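Local coordinates for ribosomal-protein-alanine acetyltransferase (PDB 3DNS), which probably acetylates the N-terminal alanine of a ribosomal protein, as RimJ-type acetyltransferases do, this chain being the N-terminal, GNAT-like domain of a longer polypeptide, at residues Met4-Ile12 / Tyr63-Phe74; Ile30-Val38 / Phe49-Ile60. All blocks are in the same frame, centred on the assembly; numbering follows the deposited sequence.

From the N terminus the chain first lays down the short hairpin of strands 4-6 and 10-14 at one end of the sheet, then strands 21-26, 31-41 and 46-53 in antiparallel order. Contact 2 pairs the last two of these and closes the shorter loop, a beta hairpin. The chain then enters helix 61-78, which runs back across one face of the sheet to meet the N-terminal hairpin in contact 1. The loop of contact 1 therefore encloses that of contact 2. The two meet where Phe49 of strand 46-53 touches Phe71 and Met72 of the helix, and where Thr10 packs on Ile32, so hairpin, central strands and helix share one hydrophobic layer.

Contact 1: Met4-Ile12 / Tyr63-Phe74; sequences MLKGKYTKI and YIKEILSVFMEF
The rings of Tyr9 and Tyr63 lie almost parallel, planes 15° apart, but are slid so far past each other that they barely overlap; what meets instead is Tyr9 CB and the phenol end of Tyr63, with CB 3.3 Å from CZ. Lys8 CG rests over one face of the Tyr9 ring, toward its rim. At the other end of the contact Leu5 CD1 comes to the edge of the Phe71 ring, close to its plane, and also lies 3.5 Å from CG of Phe74, whose side chain crosses that of Leu5 at about a right angle. Ile12 CD1 packs against Ile67, Val70 and Phe71, 3.9 Å from Phe71 CD1. Apolar Leu5, Ile12, Val70 and Phe71 suit this layer because they pack on one another without needing polar partners, where helix 61-78 meets the hairpin of strands 4-6 and 10-14 at one end of the GNAT-like sheet. Having no side chain, Gly7 leaves room for Glu66 OE2 and Val70 CG2 against its backbone, its CA 3.8 Å from Val70 CG2.

Between the two tyrosines and the aliphatic layer stands Glu66. With CG anti to the backbone N (chi1 176°) and the chain extended beyond it, the carboxylate reaches into the turn between the strands. OE2 accepts from Tyr9 N at 2.7 Å through its syn lone pair and from Thr10 OG1 at 2.6 Å through its anti lone pair; Thr10 N adds a weak bond. Thr10 serves both chemistries, since its CG2 lies 3.4 Å from Tyr63 CD2. Tyr63 also packs on Tyr28 of the second subunit. Gathering these donors on one oxygen should stabilise the carboxylate in its charged form, and it fixes the turn's backbone to the helix.

Contact 2: Ile30-Val38 / Phe49-Ile60; sequences ITIGRIFIV and FRMKIYKQGKSI
Strands 31-38 and 49-53 run antiparallel, their axes at 162°, and are joined by paired backbone bonds. Arg34 and Lys52 form one hydrogen-bonded pair and Phe36 and Arg50 another, with Phe36 N 2.8 Å from Arg50 O. Just past the strand's end, Tyr54 N makes one more bond, to Ile32 O (2.9 Å). Lacking a side chain, Gly33 brings its CA within 3.2 Å of Lys52 O in a CA-H...O contact. Here strand 31-41 carries a classic beta bulge, Ile32 and Gly33 both facing Ile24 of the neighbouring strand. The pair is a beta hairpin in the middle of the mixed GNAT-like sheet. Ile35, Ile37, Phe49, Met51 and Ile53 point to one face, where helix 61-78 packs on Ile35, Phe49 and Ile53. Ile35 CG2 packs 3.7 Å from Phe49 CD1, and Phe49 in turn meets Phe71 edge-to-face.

The opposite face carries Arg34, Arg50 and Lys52 around the ring of Phe36. Lys52 lays its CD 3.5 Å from Phe36 CE2, while Arg50 forms a salt bridge with Glu121. Extended from CG to NE, Arg34 brings NH2 to Tyr54 OH (3.0 Å), the oxygen tilted 24° out of the guanidinium plane. That hydroxyl also hydrogen-bonds Lys55 O of the second subunit, joining the strand end to the dimer interface.

Contact 1: Met4-Ile12 / Tyr63-Phe74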
loop_
_atom_site.group_PDB
_atom_site.type_symbol
_atom_site.label_atom_id
_atom_site.label_comp_id
_atom_site.label_asym_id
_atom_site.label_seq_id
_atom_site.Cartn_x
_atom_site.Cartn_y
_atom_site.Cartn_z
HETATM N N MSE A 4 0.018 3.761 20.453
HETATM C CA MSE A 4 -0.588 3.140 19.280
HETATM C C MSE A 4 -1.898 2.435 19.609
HETATM O O MSE A 4 -2.299 2.302 20.795
HETATM C CB MSE A 4 0.360 2.080 18.759
HETATM C CG MSE A 4 0.385 0.856 19.688
HETATM SE SE MSE A 4 1.402 -0.607 18.980
HETATM C CE MSE A 4 3.045 0.328 18.700
ATOM N N LEU A 5 -2.493 1.902 18.563
ATOM C CA LEU A 5 -3.648 1.050 18.655
ATOM C C LEU A 5 -3.391 -0.263 17.957
ATOM O O LEU A 5 -2.853 -0.315 16.890
ATOM C CB LEU A 5 -4.903 1.717 18.121
ATOM C CG LEU A 5 -5.310 3.007 18.785
ATOM C CD1 LEU A 5 -6.389 3.664 18.023
ATOM C CD2 LEU A 5 -5.695 2.840 20.225
ATOM N N LYS A 6 -3.814 -1.314 18.630
ATOM C CA LYS A 6 -3.484 -2.668 18.348
ATOM C C LYS A 6 -4.795 -3.384 18.111
ATOM O O LYS A 6 -5.721 -3.230 18.845
ATOM C CB LYS A 6 -2.819 -3.233 19.610
ATOM C CG LYS A 6 -1.706 -4.248 19.462
ATOM C CD LYS A 6 -0.990 -4.451 20.807
ATOM C CE LYS A 6 -0.247 -5.788 20.979
ATOM N NZ LYS A 6 0.076 -6.133 22.441
ATOM N N GLY A 7 -4.865 -4.145 17.048
ATOM C CA GLY A 7 -5.916 -5.091 16.840
ATOM C C GLY A 7 -5.229 -6.409 16.627
ATOM O O GLY A 7 -4.035 -6.476 16.748
ATOM N N LYS A 8 -5.988 -7.438 16.275
ATOM C CA LYS A 8 -5.433 -8.784 16.074
ATOM C C LYS A 8 -4.485 -8.804 14.894
ATOM O O LYS A 8 -3.388 -9.352 14.976
ATOM C CB LYS A 8 -6.556 -9.801 15.868
ATOM C CG LYS A 8 -6.090 -11.255 15.621
ATOM C CD LYS A 8 -7.239 -12.294 15.893
ATOM C CE LYS A 8 -6.772 -13.754 15.734
ATOM N NZ LYS A 8 -7.567 -14.776 16.540
ATOM N N TYR A 9 -4.884 -8.183 13.792
ATOM C CA TYR A 9 -4.003 -8.173 12.614
ATOM C C TYR A 9 -3.481 -6.827 12.173
ATOM O O TYR A 9 -2.730 -6.743 11.225
ATOM C CB TYR A 9 -4.710 -8.844 11.446
ATOM C CG TYR A 9 -4.904 -10.306 11.707
ATOM C CD1 TYR A 9 -3.820 -11.141 11.894
ATOM C CD2 TYR A 9 -6.175 -10.852 11.799
ATOM C CE1 TYR A 9 -4.008 -12.512 12.158
ATOM C CE2 TYR A 9 -6.359 -12.201 12.068
ATOM C CZ TYR A 9 -5.276 -12.998 12.238
ATOM O OH TYR A 9 -5.464 -14.306 12.500
ATOM N N THR A 10 -3.876 -5.766 12.836
ATOM C CA THR A 10 -3.523 -4.444 12.353
ATOM C C THR A 10 -2.956 -3.581 13.470
ATOM O O THR A 10 -3.063 -3.913 14.642
ATOM C CB THR A 10 -4.767 -3.749 11.641
ATOM O OG1 THR A 10 -5.887 -3.690 12.540
ATOM C CG2 THR A 10 -5.184 -4.541 10.382
ATOM N N LYS A 11 -2.339 -2.464 13.064
ATOM C CA LYS A 11 -1.806 -1.450 13.965
ATOM C C LYS A 11 -2.136 -0.047 13.417
ATOM O O LYS A 11 -2.106 0.175 12.207
ATOM C CB LYS A 11 -0.282 -1.623 14.125
ATOM C CG LYS A 11 0.116 -3.039 14.517
ATOM C CD LYS A 11 1.671 -3.217 14.715
ATOM C CE LYS A 11 2.000 -4.521 15.478
ATOM N NZ LYS A 11 3.470 -4.891 15.556
ATOM N N ILE A 12 -2.473 0.877 14.322
ATOM C CA ILE A 12 -2.710 2.265 13.948
ATOM C C ILE A 12 -1.759 3.117 14.828
ATOM O O ILE A 12 -1.767 3.009 16.065
ATOM C CB ILE A 12 -4.169 2.675 14.166
ATOM C CG1 ILE A 12 -5.137 1.810 13.340
ATOM C CG2 ILE A 12 -4.341 4.185 13.856
ATOM C CD1 ILE A 12 -6.598 2.045 13.715
ATOM N N TYR A 63 -9.977 -6.981 7.371
ATOM C CA TYR A 63 -8.961 -6.061 7.934
ATOM C C TYR A 63 -9.527 -4.670 8.078
ATOM O O TYR A 63 -9.378 -4.028 9.107
ATOM C CB TYR A 63 -7.671 -6.052 7.086
ATOM C CG TYR A 63 -6.676 -7.131 7.473
ATOM C CD1 TYR A 63 -7.044 -8.480 7.533
ATOM C CD2 TYR A 63 -5.353 -6.797 7.803
ATOM C CE1 TYR A 63 -6.091 -9.498 7.893
ATOM C CE2 TYR A 63 -4.415 -7.776 8.160
ATOM C CZ TYR A 63 -4.787 -9.119 8.207
ATOM O OH TYR A 63 -3.825 -10.033 8.565
ATOM N N ILE A 64 -10.212 -4.204 7.041
ATOM C CA ILE A 64 -10.885 -2.907 7.105
ATOM C C ILE A 64 -11.847 -2.842 8.277
ATOM O O ILE A 64 -11.873 -1.856 8.991
ATOM C CB ILE A 64 -11.585 -2.602 5.793
ATOM C CG1 ILE A 64 -10.566 -2.580 4.623
ATOM C CG2 ILE A 64 -12.305 -1.261 5.837
ATOM C CD1 ILE A 64 -9.298 -1.934 5.003
ATOM N N LYS A 65 -12.664 -3.885 8.437
ATOM C CA LYS A 65 -13.582 -4.001 9.575
ATOM C C LYS A 65 -12.837 -3.859 10.898
ATOM O O LYS A 65 -13.344 -3.205 11.833
ATOM C CB LYS A 65 -14.349 -5.339 9.576
ATOM C CG LYS A 65 -15.639 -5.306 8.787
ATOM C CD LYS A 65 -16.442 -6.630 8.857
ATOM C CE LYS A 65 -16.384 -7.437 7.560
ATOM N NZ LYS A 65 -17.536 -8.428 7.452
ATOM N N GLU A 66 -11.691 -4.511 10.995
ATOM C CA GLU A 66 -10.886 -4.427 12.214
ATOM C C GLU A 66 -10.382 -3.003 12.413
ATOM O O GLU A 66 -10.434 -2.445 13.526
ATOM C CB GLU A 66 -9.723 -5.412 12.183
ATOM C CG GLU A 66 -8.798 -5.294 13.386
ATOM C CD GLU A 66 -7.762 -6.388 13.421
ATOM O OE1 GLU A 66 -8.130 -7.558 13.508
ATOM O OE2 GLU A 66 -6.575 -6.086 13.363
ATOM N N ILE A 67 -9.888 -2.386 11.356
ATOM C CA ILE A 67 -9.316 -1.046 11.503
ATOM C C ILE A 67 -10.394 -0.092 12.045
ATOM O O ILE A 67 -10.194 0.653 12.981
ATOM C CB ILE A 67 -8.720 -0.559 10.129
ATOM C CG1 ILE A 67 -7.504 -1.423 9.739
ATOM C CG2 ILE A 67 -8.365 0.958 10.135
ATOM C CD1 ILE A 67 -7.157 -1.421 8.229
ATOM N N LEU A 68 -11.562 -0.148 11.429
ATOM C CA LEU A 68 -12.665 0.687 11.817
ATOM C C LEU A 68 -13.113 0.397 13.247
ATOM O O LEU A 68 -13.383 1.294 14.006
ATOM C CB LEU A 68 -13.824 0.490 10.822
ATOM C CG LEU A 68 -13.683 1.153 9.452
ATOM C CD1 LEU A 68 -14.725 0.539 8.462
ATOM C CD2 LEU A 68 -13.885 2.703 9.551
ATOM N N SER A 69 -13.155 -0.874 13.623
ATOM C CA SER A 69 -13.587 -1.274 14.936
ATOM C C SER A 69 -12.598 -0.783 15.978
ATOM O O SER A 69 -12.998 -0.223 16.975
ATOM C CB SER A 69 -13.826 -2.799 15.039
ATOM O OG SER A 69 -14.937 -3.148 14.240
ATOM N N VAL A 70 -11.330 -0.989 15.716
ATOM C CA VAL A 70 -10.250 -0.518 16.582
ATOM C C VAL A 70 -10.296 0.976 16.799
ATOM O O VAL A 70 -10.221 1.437 17.954
ATOM C CB VAL A 70 -8.819 -0.903 16.021
ATOM C CG1 VAL A 70 -7.734 -0.246 16.834
ATOM C CG2 VAL A 70 -8.591 -2.490 16.016
ATOM N N PHE A 71 -10.420 1.730 15.703
ATOM C CA PHE A 71 -10.385 3.196 15.765
ATOM C C PHE A 71 -11.661 3.770 16.388
ATOM O O PHE A 71 -11.627 4.742 17.141
ATOM C CB PHE A 71 -10.053 3.781 14.383
ATOM C CG PHE A 71 -9.386 5.141 14.432
ATOM C CD1 PHE A 71 -8.165 5.319 15.083
ATOM C CD2 PHE A 71 -9.982 6.250 13.848
ATOM C CE1 PHE A 71 -7.545 6.569 15.112
ATOM C CE2 PHE A 71 -9.386 7.504 13.922
ATOM C CZ PHE A 71 -8.180 7.667 14.544
HETATM N N MSE A 72 -12.810 3.158 16.116
HETATM C CA MSE A 72 -14.065 3.627 16.732
HETATM C C MSE A 72 -14.044 3.444 18.249
HETATM O O MSE A 72 -14.450 4.303 18.990
HETATM C CB MSE A 72 -15.307 2.864 16.176
HETATM C CG MSE A 72 -15.777 3.158 14.743
HETATM SE SE MSE A 72 -15.735 5.011 14.232
HETATM C CE MSE A 72 -13.860 5.001 13.636
ATOM N N GLU A 73 -13.585 2.292 18.697
ATOM C CA GLU A 73 -13.448 2.040 20.124
ATOM C C GLU A 73 -12.593 3.128 20.783
ATOM O O GLU A 73 -12.962 3.662 21.853
ATOM C CB GLU A 73 -12.866 0.641 20.413
ATOM C CG GLU A 73 -12.599 0.324 21.954
ATOM C CD GLU A 73 -13.852 0.039 22.743
ATOM O OE1 GLU A 73 -14.930 -0.127 22.118
ATOM O OE2 GLU A 73 -13.778 -0.035 24.004
ATOM N N PHE A 74 -11.478 3.441 20.140
ATOM C CA PHE A 74 -10.607 4.560 20.545
ATOM C C PHE A 74 -11.310 5.924 20.627
ATOM O O PHE A 74 -11.178 6.633 21.603
ATOM C CB PHE A 74 -9.446 4.690 19.549
ATOM C CG PHE A 74 -8.453 5.837 19.868
ATOM C CD1 PHE A 74 -7.723 5.849 21.048
ATOM C CD2 PHE A 74 -8.270 6.884 18.972
ATOM C CE1 PHE A 74 -6.836 6.882 21.305
ATOM C CE2 PHE A 74 -7.418 7.915 19.223
ATOM C CZ PHE A 74 -6.700 7.925 20.376
#

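Contact 2: Ile30-Val38 / Phe49-Ile60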
loop_
_atom_site.group_PDB
_atom_site.type_symbol
_atom_site.label_atom_id
_atom_site.label_comp_id
_atom_site.label_asym_id
_atom_site.label_seq_id
_atom_site.Cartn_x
_atom_site.Cartn_y
_atom_site.Cartn_z
ATOM N N ILE A 30 3.784 -3.711 7.055
ATOM C CA ILE A 30 3.494 -3.249 5.679
ATOM C C ILE A 30 2.287 -2.292 5.805
ATOM O O ILE A 30 1.321 -2.526 6.607
ATOM C CB ILE A 30 3.125 -4.435 4.752
ATOM C CG1 ILE A 30 4.234 -5.535 4.723
ATOM C CG2 ILE A 30 2.590 -3.986 3.345
ATOM C CD1 ILE A 30 5.564 -5.104 4.252
ATOM N N THR A 31 2.383 -1.161 5.084
ATOM C CA THR A 31 1.347 -0.136 5.121
ATOM C C THR A 31 0.117 -0.553 4.337
ATOM O O THR A 31 0.178 -0.935 3.176
ATOM C CB THR A 31 1.897 1.232 4.695
ATOM O OG1 THR A 31 2.919 1.578 5.634
ATOM C CG2 THR A 31 0.810 2.332 4.688
ATOM N N ILE A 32 -1.003 -0.490 5.046
ATOM C CA ILE A 32 -2.334 -0.712 4.474
ATOM C C ILE A 32 -2.873 0.626 3.955
ATOM O O ILE A 32 -3.426 0.701 2.850
ATOM C CB ILE A 32 -3.270 -1.290 5.533
ATOM C CG1 ILE A 32 -2.714 -2.618 6.070
ATOM C CG2 ILE A 32 -4.688 -1.458 4.964
ATOM C CD1 ILE A 32 -3.513 -3.215 7.121
ATOM N N GLY A 33 -2.724 1.671 4.764
ATOM C CA GLY A 33 -3.233 2.994 4.467
ATOM C C GLY A 33 -2.967 3.997 5.558
ATOM O O GLY A 33 -2.102 3.783 6.463
ATOM N N ARG A 34 -3.700 5.102 5.487
ATOM C CA ARG A 34 -3.480 6.186 6.436
ATOM C C ARG A 34 -4.790 6.836 6.825
ATOM O O ARG A 34 -5.750 6.774 6.094
ATOM C CB ARG A 34 -2.579 7.248 5.820
ATOM C CG ARG A 34 -1.182 6.835 5.616
ATOM C CD ARG A 34 -0.416 7.882 4.852
ATOM N NE ARG A 34 0.994 7.492 4.832
ATOM C CZ ARG A 34 1.452 6.522 4.063
ATOM N NH1 ARG A 34 2.732 6.197 4.087
ATOM N NH2 ARG A 34 0.614 5.883 3.244
ATOM N N ILE A 35 -4.832 7.390 8.016
ATOM C CA ILE A 35 -5.993 8.120 8.490
ATOM C C ILE A 35 -5.540 9.546 8.627
ATOM O O ILE A 35 -4.444 9.790 9.137
ATOM C CB ILE A 35 -6.510 7.538 9.835
ATOM C CG1 ILE A 35 -7.346 6.267 9.583
ATOM C CG2 ILE A 35 -7.356 8.558 10.606
ATOM C CD1 ILE A 35 -7.496 5.400 10.843
ATOM N N PHE A 36 -6.380 10.483 8.152
ATOM C CA PHE A 36 -6.124 11.900 8.249
ATOM C C PHE A 36 -7.276 12.541 8.945
ATOM O O PHE A 36 -8.390 12.507 8.432
ATOM C CB PHE A 36 -6.004 12.531 6.833
ATOM C CG PHE A 36 -4.918 11.959 6.012
ATOM C CD1 PHE A 36 -3.638 12.476 6.059
ATOM C CD2 PHE A 36 -5.144 10.856 5.232
ATOM C CE1 PHE A 36 -2.598 11.919 5.291
ATOM C CE2 PHE A 36 -4.134 10.325 4.471
ATOM C CZ PHE A 36 -2.860 10.852 4.503
ATOM N N ILE A 37 -7.030 13.177 10.082
ATOM C CA ILE A 37 -8.115 13.900 10.781
ATOM C C ILE A 37 -8.374 15.228 10.044
ATOM O O ILE A 37 -7.472 16.012 9.859
ATOM C CB ILE A 37 -7.820 14.151 12.277
ATOM C CG1 ILE A 37 -7.457 12.825 13.007
ATOM C CG2 ILE A 37 -9.013 14.860 12.965
ATOM C CD1 ILE A 37 -8.557 11.842 13.027
ATOM N N VAL A 38 -9.617 15.433 9.642
ATOM C CA VAL A 38 -10.062 16.542 8.790
ATOM C C VAL A 38 -10.760 17.575 9.666
ATOM O O VAL A 38 -10.472 18.763 9.534
ATOM C CB VAL A 38 -10.891 16.016 7.549
ATOM C CG1 VAL A 38 -11.566 17.097 6.787
ATOM C CG2 VAL A 38 -9.944 15.207 6.585
ATOM N N PHE A 49 -12.818 12.227 9.770
ATOM C CA PHE A 49 -11.530 11.902 9.138
ATOM C C PHE A 49 -11.654 11.270 7.772
ATOM O O PHE A 49 -12.712 10.725 7.399
ATOM C CB PHE A 49 -10.669 11.024 10.012
ATOM C CG PHE A 49 -11.255 9.690 10.362
ATOM C CD1 PHE A 49 -10.966 8.587 9.621
ATOM C CD2 PHE A 49 -12.028 9.532 11.500
ATOM C CE1 PHE A 49 -11.447 7.335 9.992
ATOM C CE2 PHE A 49 -12.508 8.282 11.865
ATOM C CZ PHE A 49 -12.212 7.190 11.081
ATOM N N ARG A 50 -10.550 11.369 7.029
ATOM C CA ARG A 50 -10.398 10.733 5.720
ATOM C C ARG A 50 -9.536 9.475 5.864
ATOM O O ARG A 50 -8.451 9.543 6.455
ATOM C CB ARG A 50 -9.755 11.685 4.716
ATOM C CG ARG A 50 -9.540 11.040 3.355
ATOM C CD ARG A 50 -9.169 12.070 2.308
ATOM N NE ARG A 50 -10.334 12.824 1.803
ATOM C CZ ARG A 50 -10.588 14.089 2.114
ATOM N NH1 ARG A 50 -9.810 14.737 2.962
ATOM N NH2 ARG A 50 -11.622 14.712 1.598
HETATM N N MSE A 51 -10.031 8.333 5.375
HETATM C CA MSE A 51 -9.252 7.101 5.445
HETATM C C MSE A 51 -8.834 6.680 4.051
HETATM O O MSE A 51 -9.654 6.472 3.207
HETATM C CB MSE A 51 -10.013 5.986 6.091
HETATM C CG MSE A 51 -9.178 4.709 6.233
HETATM SE SE MSE A 51 -10.118 3.295 7.315
HETATM C CE MSE A 51 -11.442 2.823 5.979
ATOM N N LYS A 52 -7.545 6.685 3.805
ATOM C CA LYS A 52 -6.994 6.284 2.525
ATOM C C LYS A 52 -6.556 4.842 2.708
ATOM O O LYS A 52 -5.970 4.483 3.735
ATOM C CB LYS A 52 -5.810 7.168 2.142
ATOM C CG LYS A 52 -6.248 8.602 1.813
ATOM C CD LYS A 52 -5.105 9.388 1.190
ATOM C CE LYS A 52 -5.535 10.782 0.818
ATOM N NZ LYS A 52 -6.742 10.657 -0.070
ATOM N N ILE A 53 -6.915 4.004 1.749
ATOM C CA ILE A 53 -6.514 2.596 1.746
ATOM C C ILE A 53 -5.881 2.357 0.431
ATOM O O ILE A 53 -6.447 2.754 -0.579
ATOM C CB ILE A 53 -7.702 1.597 1.893
ATOM C CG1 ILE A 53 -8.462 1.835 3.201
ATOM C CG2 ILE A 53 -7.183 0.202 1.885
ATOM C CD1 ILE A 53 -7.609 1.505 4.506
ATOM N N TYR A 54 -4.707 1.741 0.435
ATOM C CA TYR A 54 -3.986 1.495 -0.803
ATOM C C TYR A 54 -4.832 0.542 -1.652
ATOM O O TYR A 54 -5.568 -0.323 -1.132
ATOM C CB TYR A 54 -2.599 0.894 -0.537
ATOM C CG TYR A 54 -1.492 1.895 -0.162
ATOM C CD1 TYR A 54 -1.379 3.132 -0.829
ATOM C CD2 TYR A 54 -0.524 1.587 0.804
ATOM C CE1 TYR A 54 -0.376 4.008 -0.544
ATOM C CE2 TYR A 54 0.479 2.517 1.125
ATOM C CZ TYR A 54 0.532 3.711 0.438
ATOM O OH TYR A 54 1.482 4.650 0.678
ATOM N N LYS A 55 -4.746 0.699 -2.949
ATOM C CA LYS A 55 -5.511 -0.158 -3.855
ATOM C C LYS A 55 -5.054 -1.601 -3.675
ATOM O O LYS A 55 -3.882 -1.912 -3.823
ATOM C CB LYS A 55 -5.400 0.326 -5.329
ATOM C CG LYS A 55 -6.389 -0.369 -6.302
ATOM C CD LYS A 55 -6.318 0.293 -7.667
ATOM C CE LYS A 55 -7.444 -0.078 -8.648
ATOM N NZ LYS A 55 -7.414 0.786 -9.901
ATOM N N GLN A 56 -5.988 -2.479 -3.329
ATOM C CA GLN A 56 -5.655 -3.843 -2.963
ATOM C C GLN A 56 -5.831 -4.772 -4.138
ATOM O O GLN A 56 -6.771 -4.615 -4.914
ATOM C CB GLN A 56 -6.518 -4.302 -1.791
ATOM C CG GLN A 56 -6.324 -3.515 -0.528
ATOM C CD GLN A 56 -4.918 -3.552 0.018
ATOM O OE1 GLN A 56 -4.367 -2.533 0.370
ATOM N NE2 GLN A 56 -4.356 -4.729 0.147
ATOM N N GLY A 57 -4.936 -5.749 -4.254
ATOM C CA GLY A 57 -5.086 -6.808 -5.255
ATOM C C GLY A 57 -6.097 -7.875 -4.837
ATOM O O GLY A 57 -6.705 -8.544 -5.692
ATOM N N LYS A 58 -6.299 -8.004 -3.515
ATOM C CA LYS A 58 -7.275 -8.931 -2.959
ATOM C C LYS A 58 -8.295 -8.255 -2.017
ATOM O O LYS A 58 -8.193 -7.072 -1.694
ATOM C CB LYS A 58 -6.535 -10.049 -2.209
ATOM C CG LYS A 58 -5.230 -10.558 -2.903
ATOM C CD LYS A 58 -4.761 -11.856 -2.267
ATOM C CE LYS A 58 -3.579 -12.445 -3.018
ATOM N NZ LYS A 58 -4.085 -13.164 -4.182
ATOM N N SER A 59 -9.299 -9.027 -1.597
ATOM C CA SER A 59 -10.259 -8.564 -0.587
ATOM C C SER A 59 -9.518 -8.471 0.732
ATOM O O SER A 59 -8.803 -9.376 1.089
ATOM C CB SER A 59 -11.452 -9.501 -0.432
ATOM O OG SER A 59 -12.418 -8.919 0.440
ATOM N N ILE A 60 -9.671 -7.356 1.443
ATOM C CA ILE A 60 -9.136 -7.248 2.807
ATOM C C ILE A 60 -10.244 -6.768 3.706
ATOM O O ILE A 60 -9.974 -6.120 4.716
ATOM C CB ILE A 60 -7.970 -6.295 2.865
ATOM C CG1 ILE A 60 -8.413 -4.928 2.338
ATOM C CG2 ILE A 60 -6.792 -6.850 2.049
ATOM C CD1 ILE A 60 -7.503 -3.750 2.735
#